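Local coordinates for protein KLLA0E08119p (PDB 3VA7) that probably catalyses the biotin- and ATP-dependent carboxylation of urea to urea-1-carboxylate (allophanate), a step in the breakdown of urea for nitrogen, at residues A[106-111]-A[130-135]; A[114-119]-A[318-323]; A[238-243]-A[297-302]; A[247-252]-A[290-295]. All blocks are in the same frame, centred on the assembly; numbering follows the deposited sequence.

How the contacts relate
All four contacts lie in the biotin carboxylase part of this urea carboxylase piece, whereas the biotin and urea pockets are built by residues of the carboxyltransferase region and, for biotin, Lys1202. Contact 1 closes the edge of the N-terminal parallel sheet. Contact 2 joins that unit to the ATP-grasp antiparallel sheet, about 8 Å from contact 1, centre to centre. Contact 3 is a strand pair inside that sheet, its centre about 11 Å from that of contact 2; Asn319 N and Thr301 O, 2.8 Å apart, link them. Contact 4, about 8 Å from contact 3 between centres, packs a helix end on the neighbouring hairpin. A glycerol touches contacts 1, 2 and 3, bonded to Val132 O and Ala299 N.

Contact 1 of 4, residues A[106-111]-A[130-135]; sequences AIIPGY and VFVGPS
Ile107 is held through both its N-H and its carbonyl oxygen by segment 130-135. The carbonyl oxygen of Ile107 receives Val132 N at 2.7 Å, a nearly straight bond (176° at the hydrogen) with the donor almost along the C=O axis. Ile107 N reaches Val130 O at 3.0 Å; here the bond is more bent, and the donor stands above the carbonyl plane. Phe131 CA adds a longer C-H...O contact to the same Ile107 O. These bonds pair Ala106 with Val130 and Ile107 with Phe131 in parallel register, the two strands being joined by a beta-alpha-beta crossover through helix 118-125. Within the chain, 130-131 is an outermost strand of the five-stranded Rossmann-like sheet that opens the biotin carboxylase part. The helix covers the face bearing Ile107 and Phe131; helix 337-345 packs on Ile108 and Val132. Val132, centre of an inverse gamma turn, sets its CB 3.8 Å from Ile108 CB, while its CG1 lies 4.0 Å from Ile108 CD1. Its other methyl, CG2, comes within 4.1 Å of Ala106 CB. Shortening this valine to an alanine would probably open a gap beside Ile108 and Ala106 and leave helix 337-345 less firmly seated. Farther along, Pro109 CG approaches Phe131 CE1 at 3.8 Å, the two side chains crossing at about a right angle. The phenyl ring reaches the proline because CG is anti to the backbone N (chi1 177°). Pro109 CD rests against Val132 O, 3.2 Å away.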
loop_
_atom_site.group_PDB
_atom_site.type_symbol
_atom_site.label_atom_id
_atom_site.label_comp_id
_atom_site.label_asym_id
_atom_site.label_seq_id
_atom_site.Cartn_x
_atom_site.Cartn_y
_atom_site.Cartn_z
ATOM N N ALA A 106 -24.553 24.493 -24.569
ATOM C CA ALA A 106 -23.412 25.383 -24.235
ATOM C C ALA A 106 -22.191 24.596 -23.798
ATOM O O ALA A 106 -22.299 23.452 -23.308
ATOM C CB ALA A 106 -23.796 26.360 -23.162
ATOM N N ILE A 107 -21.028 25.204 -24.002
ATOM C CA ILE A 107 -19.769 24.673 -23.497
ATOM C C ILE A 107 -19.100 25.699 -22.597
ATOM O O ILE A 107 -18.983 26.881 -22.953
ATOM C CB ILE A 107 -18.807 24.302 -24.625
ATOM C CG1 ILE A 107 -19.456 23.281 -25.562
ATOM C CG2 ILE A 107 -17.485 23.802 -24.055
ATOM C CD1 ILE A 107 -18.770 23.210 -26.924
ATOM N N ILE A 108 -18.725 25.263 -21.405
ATOM C CA ILE A 108 -18.034 26.132 -20.509
ATOM C C ILE A 108 -16.662 25.502 -20.386
ATOM O O ILE A 108 -16.548 24.297 -20.129
ATOM C CB ILE A 108 -18.779 26.349 -19.176
ATOM C CG1 ILE A 108 -17.975 27.249 -18.234
ATOM C CG2 ILE A 108 -19.078 25.036 -18.518
ATOM C CD1 ILE A 108 -18.742 27.756 -17.036
ATOM N N PRO A 109 -15.613 26.320 -20.619
ATOM C CA PRO A 109 -14.256 25.829 -20.843
ATOM C C PRO A 109 -13.352 25.739 -19.626
ATOM O O PRO A 109 -12.330 25.034 -19.693
ATOM C CB PRO A 109 -13.689 26.859 -21.807
ATOM C CG PRO A 109 -14.391 28.116 -21.438
ATOM C CD PRO A 109 -15.721 27.776 -20.851
ATOM N N GLY A 110 -13.687 26.426 -18.532
ATOM C CA GLY A 110 -12.751 26.541 -17.412
ATOM C C GLY A 110 -11.649 27.545 -17.721
ATOM O O GLY A 110 -11.920 28.649 -18.254
ATOM N N TYR A 111 -10.445 27.158 -17.319
ATOM C CA TYR A 111 -9.156 27.795 -17.618
ATOM C C TYR A 111 -8.114 26.741 -17.985
ATOM O O TYR A 111 -8.227 25.589 -17.557
ATOM C CB TYR A 111 -8.621 28.568 -16.419
ATOM C CG TYR A 111 -8.963 27.987 -15.074
ATOM C CD1 TYR A 111 -8.350 26.818 -14.593
ATOM C CD2 TYR A 111 -9.903 28.605 -14.271
ATOM C CE1 TYR A 111 -8.690 26.282 -13.344
ATOM C CE2 TYR A 111 -10.238 28.093 -13.028
ATOM C CZ TYR A 111 -9.622 26.949 -12.565
ATOM O OH TYR A 111 -9.973 26.502 -11.298
ATOM N N VAL A 130 -23.381 27.561 -27.625
ATOM C CA VAL A 130 -22.972 28.766 -26.900
ATOM C C VAL A 130 -21.734 28.542 -26.010
ATOM O O VAL A 130 -21.839 27.915 -25.000
ATOM C CB VAL A 130 -24.127 29.273 -26.013
ATOM C CG1 VAL A 130 -23.679 30.477 -25.216
ATOM C CG2 VAL A 130 -25.351 29.589 -26.858
ATOM N N PHE A 131 -20.568 29.009 -26.439
ATOM C CA PHE A 131 -19.309 29.145 -25.650
ATOM C C PHE A 131 -19.472 30.080 -24.459
ATOM O O PHE A 131 -19.683 31.266 -24.658
ATOM C CB PHE A 131 -18.272 29.793 -26.555
ATOM C CG PHE A 131 -16.950 30.061 -25.895
ATOM C CD1 PHE A 131 -16.052 29.024 -25.658
ATOM C CD2 PHE A 131 -16.569 31.371 -25.570
ATOM C CE1 PHE A 131 -14.783 29.269 -25.067
ATOM C CE2 PHE A 131 -15.306 31.636 -25.003
ATOM C CZ PHE A 131 -14.408 30.583 -24.746
ATOM N N VAL A 132 -19.376 29.559 -23.232
ATOM C CA VAL A 132 -19.541 30.405 -22.046
ATOM C C VAL A 132 -18.209 31.085 -21.842
ATOM O O VAL A 132 -17.347 30.558 -21.185
ATOM C CB VAL A 132 -19.921 29.588 -20.808
ATOM C CG1 VAL A 132 -20.187 30.482 -19.642
ATOM C CG2 VAL A 132 -21.128 28.778 -21.120
ATOM N N GLY A 133 -18.024 32.224 -22.485
ATOM C CA GLY A 133 -16.759 32.923 -22.486
ATOM C C GLY A 133 -16.884 34.065 -23.463
ATOM O O GLY A 133 -17.945 34.208 -24.102
ATOM N N PRO A 134 -15.807 34.869 -23.610
ATOM C CA PRO A 134 -15.849 35.979 -24.571
ATOM C C PRO A 134 -15.684 35.533 -26.033
ATOM O O PRO A 134 -15.283 34.372 -26.313
ATOM C CB PRO A 134 -14.706 36.861 -24.110
ATOM C CG PRO A 134 -13.731 35.895 -23.517
ATOM C CD PRO A 134 -14.521 34.796 -22.907
ATOM N N SER A 135 -15.997 36.449 -26.949
ATOM C CA SER A 135 -15.929 36.205 -28.422
ATOM C C SER A 135 -14.532 35.848 -28.910
ATOM O O SER A 135 -13.533 36.248 -28.296
ATOM C CB SER A 135 -16.365 37.471 -29.166
ATOM O OG SER A 135 -15.350 38.478 -29.077
#

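Contact 2 of 4, residues A[114-119]-A[318-323]; sequences LSENAD and VNARLQ. With GOL (glycerol), chain F.
Arg321 meets the Glu116 carboxylate from above its plane: in this salt bridge Arg321 NE lies 3.1 Å from Glu116 OE1, which stays near the guanidinium plane, and the two planes stand 82° apart. The other carboxylate oxygen is held separately, as Ala320 N donates to Glu116 OE2 at 3.1 Å on its anti side. One glutamate thus spans a side chain and a backbone N-H, which fixes the turn of its carboxylate. Its aliphatic part lies against the arginine, with Glu116 CG 3.6 Å from Arg321 CD. Arg321 NH1 also donates to Leu322 O at 3.0 Å, and Asn319 CB sits over one face of the guanidinium. The contact ties the turn leading into helix 118-125, in the Rossmann-like N-terminal unit, to the end of strand 312-319 of the ATP-grasp sheet. The sequence there, VNARLQ, overlaps a signature of the biotin carboxylase and carbamoyl-phosphate synthase family, consistent with a place at the edge of the active site. Ser115 OG touches Arg321 CB at 3.5 Å while bonding to Gly110 O. Glycerol O3 lies between Ser115 O, 3.0 Å away, and Ala320 O, 2.7 Å away.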
loop_
_atom_site.group_PDB
_atom_site.type_symbol
_atom_site.label_atom_id
_atom_site.label_comp_id
_atom_site.label_asym_id
_atom_site.label_seq_id
_atom_site.Cartn_x
_atom_site.Cartn_y
_atom_site.Cartn_z
ATOM N N LEU A 114 -8.871 24.804 -24.015
ATOM C CA LEU A 114 -9.419 25.580 -25.106
ATOM C C LEU A 114 -9.962 26.940 -24.627
ATOM O O LEU A 114 -10.652 27.668 -25.348
ATOM C CB LEU A 114 -10.462 24.752 -25.861
ATOM C CG LEU A 114 -9.875 23.464 -26.475
ATOM C CD1 LEU A 114 -10.934 22.667 -27.208
ATOM C CD2 LEU A 114 -8.638 23.725 -27.406
ATOM N N SER A 115 -9.619 27.280 -23.395
ATOM C CA SER A 115 -10.231 28.372 -22.681
ATOM C C SER A 115 -10.081 29.730 -23.384
ATOM O O SER A 115 -11.057 30.395 -23.644
ATOM C CB SER A 115 -9.594 28.427 -21.315
ATOM O OG SER A 115 -10.395 29.233 -20.529
ATOM N N GLU A 116 -8.842 30.110 -23.682
ATOM C CA GLU A 116 -8.500 31.316 -24.414
ATOM C C GLU A 116 -8.107 31.081 -25.869
ATOM O O GLU A 116 -7.282 31.803 -26.414
ATOM C CB GLU A 116 -7.304 31.920 -23.748
ATOM C CG GLU A 116 -7.638 32.444 -22.407
ATOM C CD GLU A 116 -6.447 33.047 -21.784
ATOM O OE1 GLU A 116 -5.532 32.245 -21.471
ATOM O OE2 GLU A 116 -6.433 34.294 -21.643
ATOM N N ASN A 117 -8.712 30.068 -26.476
ATOM C CA ASN A 117 -8.513 29.697 -27.862
ATOM C C ASN A 117 -9.678 30.169 -28.724
ATOM O O ASN A 117 -10.786 29.642 -28.648
ATOM C CB ASN A 117 -8.352 28.184 -27.927
ATOM C CG ASN A 117 -8.184 27.658 -29.322
ATOM O OD1 ASN A 117 -8.860 28.067 -30.291
ATOM N ND2 ASN A 117 -7.315 26.694 -29.430
ATOM N N ALA A 118 -9.408 31.149 -29.571
ATOM C CA ALA A 118 -10.451 31.840 -30.309
ATOM C C ALA A 118 -10.996 31.065 -31.497
ATOM O O ALA A 118 -12.157 31.300 -31.894
ATOM C CB ALA A 118 -9.953 33.216 -30.767
ATOM N N ASP A 119 -10.191 30.182 -32.100
ATOM C CA ASP A 119 -10.765 29.325 -33.151
ATOM C C ASP A 119 -11.905 28.546 -32.508
ATOM O O ASP A 119 -13.053 28.520 -33.017
ATOM C CB ASP A 119 -9.737 28.345 -33.752
ATOM C CG ASP A 119 -8.598 29.050 -34.544
ATOM O OD1 ASP A 119 -7.484 28.476 -34.570
ATOM O OD2 ASP A 119 -8.825 30.152 -35.120
ATOM N N VAL A 318 -4.842 41.088 -19.887
ATOM C CA VAL A 318 -6.160 40.582 -19.559
ATOM C C VAL A 318 -6.154 39.077 -19.772
ATOM O O VAL A 318 -5.710 38.621 -20.817
ATOM C CB VAL A 318 -7.263 41.217 -20.408
ATOM C CG1 VAL A 318 -8.636 40.697 -19.967
ATOM C CG2 VAL A 318 -7.235 42.714 -20.242
ATOM N N ASN A 319 -6.589 38.310 -18.767
ATOM C CA ASN A 319 -6.924 36.901 -18.978
ATOM C C ASN A 319 -8.383 36.816 -19.389
ATOM O O ASN A 319 -9.277 37.242 -18.648
ATOM C CB ASN A 319 -6.668 36.033 -17.741
ATOM C CG ASN A 319 -5.298 36.261 -17.143
ATOM O OD1 ASN A 319 -5.189 36.454 -15.946
ATOM N ND2 ASN A 319 -4.241 36.259 -17.974
ATOM N N ALA A 320 -8.609 36.263 -20.577
ATOM C CA ALA A 320 -9.915 36.292 -21.211
ATOM C C ALA A 320 -10.704 35.034 -20.826
ATOM O O ALA A 320 -11.158 34.273 -21.683
ATOM C CB ALA A 320 -9.746 36.413 -22.741
ATOM N N ARG A 321 -10.867 34.830 -19.516
ATOM C CA ARG A 321 -11.388 33.590 -18.979
ATOM C C ARG A 321 -11.556 33.704 -17.510
ATOM O O ARG A 321 -11.081 34.638 -16.919
ATOM C CB ARG A 321 -10.388 32.477 -19.239
ATOM C CG ARG A 321 -8.960 32.765 -18.751
ATOM C CD ARG A 321 -8.104 31.479 -18.932
ATOM N NE ARG A 321 -6.678 31.682 -18.644
ATOM C CZ ARG A 321 -6.185 31.830 -17.415
ATOM N NH1 ARG A 321 -7.005 31.836 -16.350
ATOM N NH2 ARG A 321 -4.873 31.985 -17.240
ATOM N N LEU A 322 -12.193 32.728 -16.894
ATOM C CA LEU A 322 -12.168 32.634 -15.445
ATOM C C LEU A 322 -10.761 32.235 -14.992
ATOM O O LEU A 322 -9.982 31.688 -15.762
ATOM C CB LEU A 322 -13.189 31.603 -14.973
ATOM C CG LEU A 322 -13.523 31.535 -13.485
ATOM C CD1 LEU A 322 -14.349 32.723 -12.970
ATOM C CD2 LEU A 322 -14.238 30.229 -13.197
ATOM N N GLN A 323 -10.428 32.496 -13.745
ATOM C CA GLN A 323 -9.091 32.158 -13.234
ATOM C C GLN A 323 -9.107 31.200 -12.037
ATOM O O GLN A 323 -10.097 31.198 -11.246
ATOM C CB GLN A 323 -8.361 33.426 -12.805
ATOM C CG GLN A 323 -7.722 34.240 -13.913
ATOM C CD GLN A 323 -7.076 35.460 -13.324
ATOM O OE1 GLN A 323 -7.754 36.256 -12.709
ATOM N NE2 GLN A 323 -5.779 35.585 -13.442
HETATM C C1 GOL F . -14.798 33.020 -19.108
HETATM O O1 GOL F . -15.435 34.307 -19.113
HETATM C C2 GOL F . -14.600 32.278 -20.458
HETATM O O2 GOL F . -15.078 30.976 -20.344
HETATM C C3 GOL F . -13.140 32.069 -20.894
HETATM O O3 GOL F . -12.886 32.270 -22.281
#

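Contact 3 of 4, residues A[238-243]-A[297-302]; sequences EIQMMG and KCAGTV
Strands 238-243 and 299-302 run antiparallel, 157° apart in direction, and six backbone bonds, counting the pair between Gly243 and Cys298, join Ile239, Met241 and Gly243 to Val302, Gly300 and Cys298. Gln240 and Met242 share a face of the sheet with Thr301 and Ala299. Met242, bent back on itself at chi2 and chi3, lays its CE 3.5 Å from Ala299 CB. Gln240 likewise curls at chi2 (74°), which brings Gln240 NE2 to Met241 O at 3.3 Å; this oxygen also accepts from Gly300 N, the two donors arriving from opposite faces of its carbonyl plane. A water joins the facing polar ends, accepting from Gln240 NE2 at 3.2 Å and donating to Thr301 OG1 at 2.9 Å. The pair is part of the antiparallel ATP-grasp sheet of the biotin carboxylase unit, whose helix 277-293 covers Ile239 and Val302, while helix 337-345 packs on Met242, Cys298 and Ala299. Outside the pair, Gln240 OE1 bonds to Arg255; Thr301 OG1 approaches Gln323 OE1 so implausibly closely that the detail of that pairing is doubtful. With Thr301 OG1 beside the backbone N (chi1 -56°), the methyl CG2 falls anti to that N and fits against Glu238 CB at 3.5 Å, the two side chains crossing at a slant. Glu238 sends its carboxylate onward to a salt bridge with Arg255 and a hydrogen bond with His236. At Cys298, paired with Gly243, the chain turns a corner at positive phi.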
loop_
_atom_site.group_PDB
_atom_site.type_symbol
_atom_site.label_atom_id
_atom_site.label_comp_id
_atom_site.label_asym_id
_atom_site.label_seq_id
_atom_site.Cartn_x
_atom_site.Cartn_y
_atom_site.Cartn_z
ATOM N N GLU A 238 -4.769 42.111 -9.347
ATOM C CA GLU A 238 -5.596 41.922 -10.504
ATOM C C GLU A 238 -7.028 42.249 -10.137
ATOM O O GLU A 238 -7.421 42.187 -8.949
ATOM C CB GLU A 238 -5.425 40.509 -11.049
ATOM C CG GLU A 238 -5.971 39.401 -10.116
ATOM C CD GLU A 238 -5.504 38.010 -10.502
ATOM O OE1 GLU A 238 -4.564 37.853 -11.332
ATOM O OE2 GLU A 238 -6.089 37.057 -9.956
ATOM N N ILE A 239 -7.806 42.621 -11.147
ATOM C CA ILE A 239 -9.197 42.930 -10.940
ATOM C C ILE A 239 -10.039 41.878 -11.613
ATOM O O ILE A 239 -9.832 41.544 -12.766
ATOM C CB ILE A 239 -9.564 44.336 -11.460
ATOM C CG1 ILE A 239 -8.806 45.429 -10.698
ATOM C CG2 ILE A 239 -11.110 44.591 -11.326
ATOM C CD1 ILE A 239 -9.539 45.877 -9.433
ATOM N N GLN A 240 -10.985 41.333 -10.881
ATOM C CA GLN A 240 -11.930 40.393 -11.461
ATOM C C GLN A 240 -13.079 41.197 -12.012
ATOM O O GLN A 240 -13.746 41.939 -11.267
ATOM C CB GLN A 240 -12.462 39.444 -10.391
ATOM C CG GLN A 240 -13.633 38.627 -10.835
ATOM C CD GLN A 240 -13.223 37.519 -11.780
ATOM O OE1 GLN A 240 -12.451 36.623 -11.420
ATOM N NE2 GLN A 240 -13.702 37.594 -13.002
ATOM N N MET A 241 -13.338 41.040 -13.304
ATOM C CA MET A 241 -14.372 41.817 -13.928
ATOM C C MET A 241 -15.399 40.923 -14.603
ATOM O O MET A 241 -15.104 39.797 -15.020
ATOM C CB MET A 241 -13.724 42.869 -14.845
ATOM C CG MET A 241 -14.479 43.273 -16.086
ATOM S SD MET A 241 -13.660 42.597 -17.538
ATOM C CE MET A 241 -15.153 41.964 -18.300
ATOM N N MET A 242 -16.619 41.418 -14.686
ATOM C CA MET A 242 -17.676 40.749 -15.417
ATOM C C MET A 242 -18.197 41.689 -16.540
ATOM O O MET A 242 -18.364 42.907 -16.334
ATOM C CB MET A 242 -18.763 40.386 -14.413
ATOM C CG MET A 242 -19.484 39.016 -14.587
ATOM S SD MET A 242 -18.613 37.409 -14.682
ATOM C CE MET A 242 -17.320 37.659 -13.490
ATOM N N GLY A 243 -18.391 41.140 -17.739
ATOM C CA GLY A 243 -18.942 41.902 -18.860
ATOM C C GLY A 243 -20.177 41.227 -19.428
ATOM O O GLY A 243 -20.274 39.996 -19.422
ATOM N N LYS A 297 -17.648 39.894 -22.835
ATOM C CA LYS A 297 -18.621 38.911 -22.387
ATOM C C LYS A 297 -18.079 37.824 -21.415
ATOM O O LYS A 297 -17.074 37.097 -21.733
ATOM C CB LYS A 297 -19.278 38.241 -23.577
ATOM C CG LYS A 297 -20.638 37.835 -23.220
ATOM C CD LYS A 297 -21.346 37.167 -24.342
ATOM C CE LYS A 297 -22.846 37.558 -24.218
ATOM N NZ LYS A 297 -23.707 36.927 -25.268
ATOM N N CYS A 298 -18.821 37.700 -20.287
ATOM C CA CYS A 298 -18.574 36.789 -19.170
ATOM C C CYS A 298 -17.432 37.275 -18.299
ATOM O O CYS A 298 -17.389 38.459 -17.975
ATOM C CB CYS A 298 -18.367 35.312 -19.609
ATOM S SG CYS A 298 -19.781 34.554 -20.480
ATOM N N ALA A 299 -16.506 36.397 -17.916
ATOM C CA ALA A 299 -15.546 36.758 -16.865
ATOM C C ALA A 299 -14.162 37.000 -17.425
ATOM O O ALA A 299 -13.638 36.216 -18.212
ATOM C CB ALA A 299 -15.485 35.664 -15.714
ATOM N N GLY A 300 -13.542 38.071 -16.987
ATOM C CA GLY A 300 -12.178 38.278 -17.361
ATOM C C GLY A 300 -11.448 38.969 -16.236
ATOM O O GLY A 300 -12.085 39.595 -15.370
ATOM N N THR A 301 -10.115 38.883 -16.286
ATOM C CA THR A 301 -9.271 39.521 -15.297
ATOM C C THR A 301 -8.261 40.464 -15.901
ATOM O O THR A 301 -7.539 40.140 -16.874
ATOM C CB THR A 301 -8.500 38.473 -14.447
ATOM O OG1 THR A 301 -9.449 37.567 -13.836
ATOM C CG2 THR A 301 -7.611 39.163 -13.374
ATOM N N VAL A 302 -8.196 41.634 -15.283
ATOM C CA VAL A 302 -7.255 42.609 -15.692
ATOM C C VAL A 302 -6.161 42.587 -14.665
ATOM O O VAL A 302 -6.382 42.980 -13.529
ATOM C CB VAL A 302 -7.892 44.000 -15.753
ATOM C CG1 VAL A 302 -6.909 44.968 -16.393
ATOM C CG2 VAL A 302 -9.223 43.969 -16.549
HETATM O O HOH W 1 -11.624 35.866 -14.722
#

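Contact 4 of 4, residues A[247-252]-A[290-295]; sequences GKAIAI and LGSLLK
A single hydrogen bond carries the polar side of the contact: Ser292 OG donates to Gly247 O at 2.6 Å, with the hydroxyl tilted 28° from the carbonyl plane. Ser292 CA brings a weaker C-H...O contact to the same Gly247 O at 3.4 Å, so the serine meets this carbonyl with both backbone and side chain. Van der Waals contacts with the helix backbone flank the bond. Ala249 points its methyl at the helix, CB lying 3.6 Å from Ser292 N and 3.8 Å from Gly291 C. A beta carbon on Gly291 would come close to the Ala249 methyl. Lys295 also passes beside Gly247, its CG next to the backbone N of that glycine; the lysine chain then bends at chi2 and chi4 on the exposed surface. The backbone shapes both partners. Gly247 takes a positive phi of 101° in the turn between strands 235-244 and 249-261, a beta hairpin of the ATP-grasp sheet, and Lys248 N bonds to Asp244 OD1 within it. Helix 277-293 runs out beside that turn and closes in a Schellman motif at Lys295, whose N bonds to Ser292 O at 2.8 Å. Replacing Ser292 by alanine removes the hydroxyl and is likely to leave Gly247 O without this donor and the hairpin turn more loosely tied to the helix end. Beyond the two segments, Glu288 OE1 accepts from Ala251 N one helical turn earlier, while Leu293 and Leu294 face helix 147-154, and Leu294 also reaches helix 136-143.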
loop_
_atom_site.group_PDB
_atom_site.type_symbol
_atom_site.label_atom_id
_atom_site.label_comp_id
_atom_site.label_asym_id
_atom_site.label_seq_id
_atom_site.Cartn_x
_atom_site.Cartn_y
_atom_site.Cartn_z
ATOM N N GLY A 247 -21.451 45.817 -23.815
ATOM C CA GLY A 247 -20.929 47.123 -23.421
ATOM C C GLY A 247 -20.919 47.447 -21.937
ATOM O O GLY A 247 -20.218 48.381 -21.500
ATOM N N LYS A 248 -21.696 46.700 -21.152
ATOM C CA LYS A 248 -21.674 46.836 -19.675
ATOM C C LYS A 248 -20.591 45.976 -19.051
ATOM O O LYS A 248 -20.371 44.825 -19.472
ATOM C CB LYS A 248 -23.033 46.539 -19.043
ATOM C CG LYS A 248 -23.831 47.809 -18.675
ATOM C CD LYS A 248 -25.203 47.639 -19.363
ATOM C CE LYS A 248 -26.385 48.338 -18.679
ATOM N NZ LYS A 248 -27.618 47.466 -18.821
ATOM N N ALA A 249 -19.899 46.547 -18.061
ATOM C CA ALA A 249 -18.822 45.821 -17.388
ATOM C C ALA A 249 -18.831 46.195 -15.920
ATOM O O ALA A 249 -19.210 47.306 -15.585
ATOM C CB ALA A 249 -17.439 46.113 -18.054
ATOM N N ILE A 250 -18.418 45.286 -15.039
ATOM C CA ILE A 250 -18.458 45.564 -13.586
ATOM C C ILE A 250 -17.234 44.989 -12.868
ATOM O O ILE A 250 -16.764 43.891 -13.222
ATOM C CB ILE A 250 -19.788 45.099 -12.981
ATOM C CG1 ILE A 250 -19.806 45.263 -11.475
ATOM C CG2 ILE A 250 -20.066 43.633 -13.348
ATOM C CD1 ILE A 250 -21.236 45.307 -10.945
ATOM N N ALA A 251 -16.641 45.754 -11.940
ATOM C CA ALA A 251 -15.427 45.273 -11.261
ATOM C C ALA A 251 -15.888 44.641 -9.959
ATOM O O ALA A 251 -16.623 45.261 -9.145
ATOM C CB ALA A 251 -14.436 46.355 -11.039
ATOM N N ILE A 252 -15.522 43.379 -9.783
ATOM C CA ILE A 252 -16.109 42.604 -8.710
ATOM C C ILE A 252 -15.214 42.692 -7.473
ATOM O O ILE A 252 -15.730 42.674 -6.357
ATOM C CB ILE A 252 -16.457 41.163 -9.210
ATOM C CG1 ILE A 252 -17.533 41.296 -10.312
ATOM C CG2 ILE A 252 -16.887 40.246 -8.085
ATOM C CD1 ILE A 252 -18.596 40.190 -10.385
ATOM N N LEU A 290 -12.052 49.102 -19.865
ATOM C CA LEU A 290 -11.452 48.122 -20.738
ATOM C C LEU A 290 -12.481 47.103 -21.115
ATOM O O LEU A 290 -12.577 46.721 -22.287
ATOM C CB LEU A 290 -10.311 47.450 -20.030
ATOM C CG LEU A 290 -9.327 46.762 -20.956
ATOM C CD1 LEU A 290 -8.013 46.577 -20.187
ATOM C CD2 LEU A 290 -9.897 45.415 -21.411
ATOM N N GLY A 291 -13.269 46.661 -20.138
ATOM C CA GLY A 291 -14.243 45.646 -20.407
ATOM C C GLY A 291 -15.391 46.157 -21.255
ATOM O O GLY A 291 -15.901 45.421 -22.118
ATOM N N SER A 292 -15.826 47.388 -20.965
ATOM C CA SER A 292 -16.855 48.084 -21.748
ATOM C C SER A 292 -16.461 48.305 -23.224
ATOM O O SER A 292 -17.196 47.934 -24.134
ATOM C CB SER A 292 -17.213 49.412 -21.108
ATOM O OG SER A 292 -18.180 49.190 -20.140
ATOM N N LEU A 293 -15.282 48.883 -23.428
ATOM C CA LEU A 293 -14.771 49.136 -24.731
ATOM C C LEU A 293 -14.835 47.864 -25.570
ATOM O O LEU A 293 -15.307 47.905 -26.722
ATOM C CB LEU A 293 -13.331 49.578 -24.598
ATOM C CG LEU A 293 -12.751 49.998 -25.933
ATOM C CD1 LEU A 293 -13.040 51.512 -26.044
ATOM C CD2 LEU A 293 -11.222 49.643 -26.057
ATOM N N LEU A 294 -14.377 46.730 -25.019
ATOM C CA LEU A 294 -14.445 45.472 -25.791
ATOM C C LEU A 294 -15.876 44.911 -26.022
ATOM O O LEU A 294 -16.064 43.997 -26.844
ATOM C CB LEU A 294 -13.602 44.400 -25.122
ATOM C CG LEU A 294 -12.070 44.465 -25.174
ATOM C CD1 LEU A 294 -11.458 44.145 -23.850
ATOM C CD2 LEU A 294 -11.551 43.488 -26.226
ATOM N N LYS A 295 -16.883 45.453 -25.312
ATOM C CA LYS A 295 -18.165 44.753 -25.203
ATOM C C LYS A 295 -17.811 43.343 -24.673
ATOM O O LYS A 295 -18.248 42.297 -25.195
ATOM C CB LYS A 295 -18.904 44.676 -26.558
ATOM C CG LYS A 295 -20.088 45.610 -26.723
ATOM C CD LYS A 295 -19.813 46.746 -27.652
ATOM C CE LYS A 295 -21.048 47.673 -27.879
ATOM N NZ LYS A 295 -21.949 47.318 -29.022
#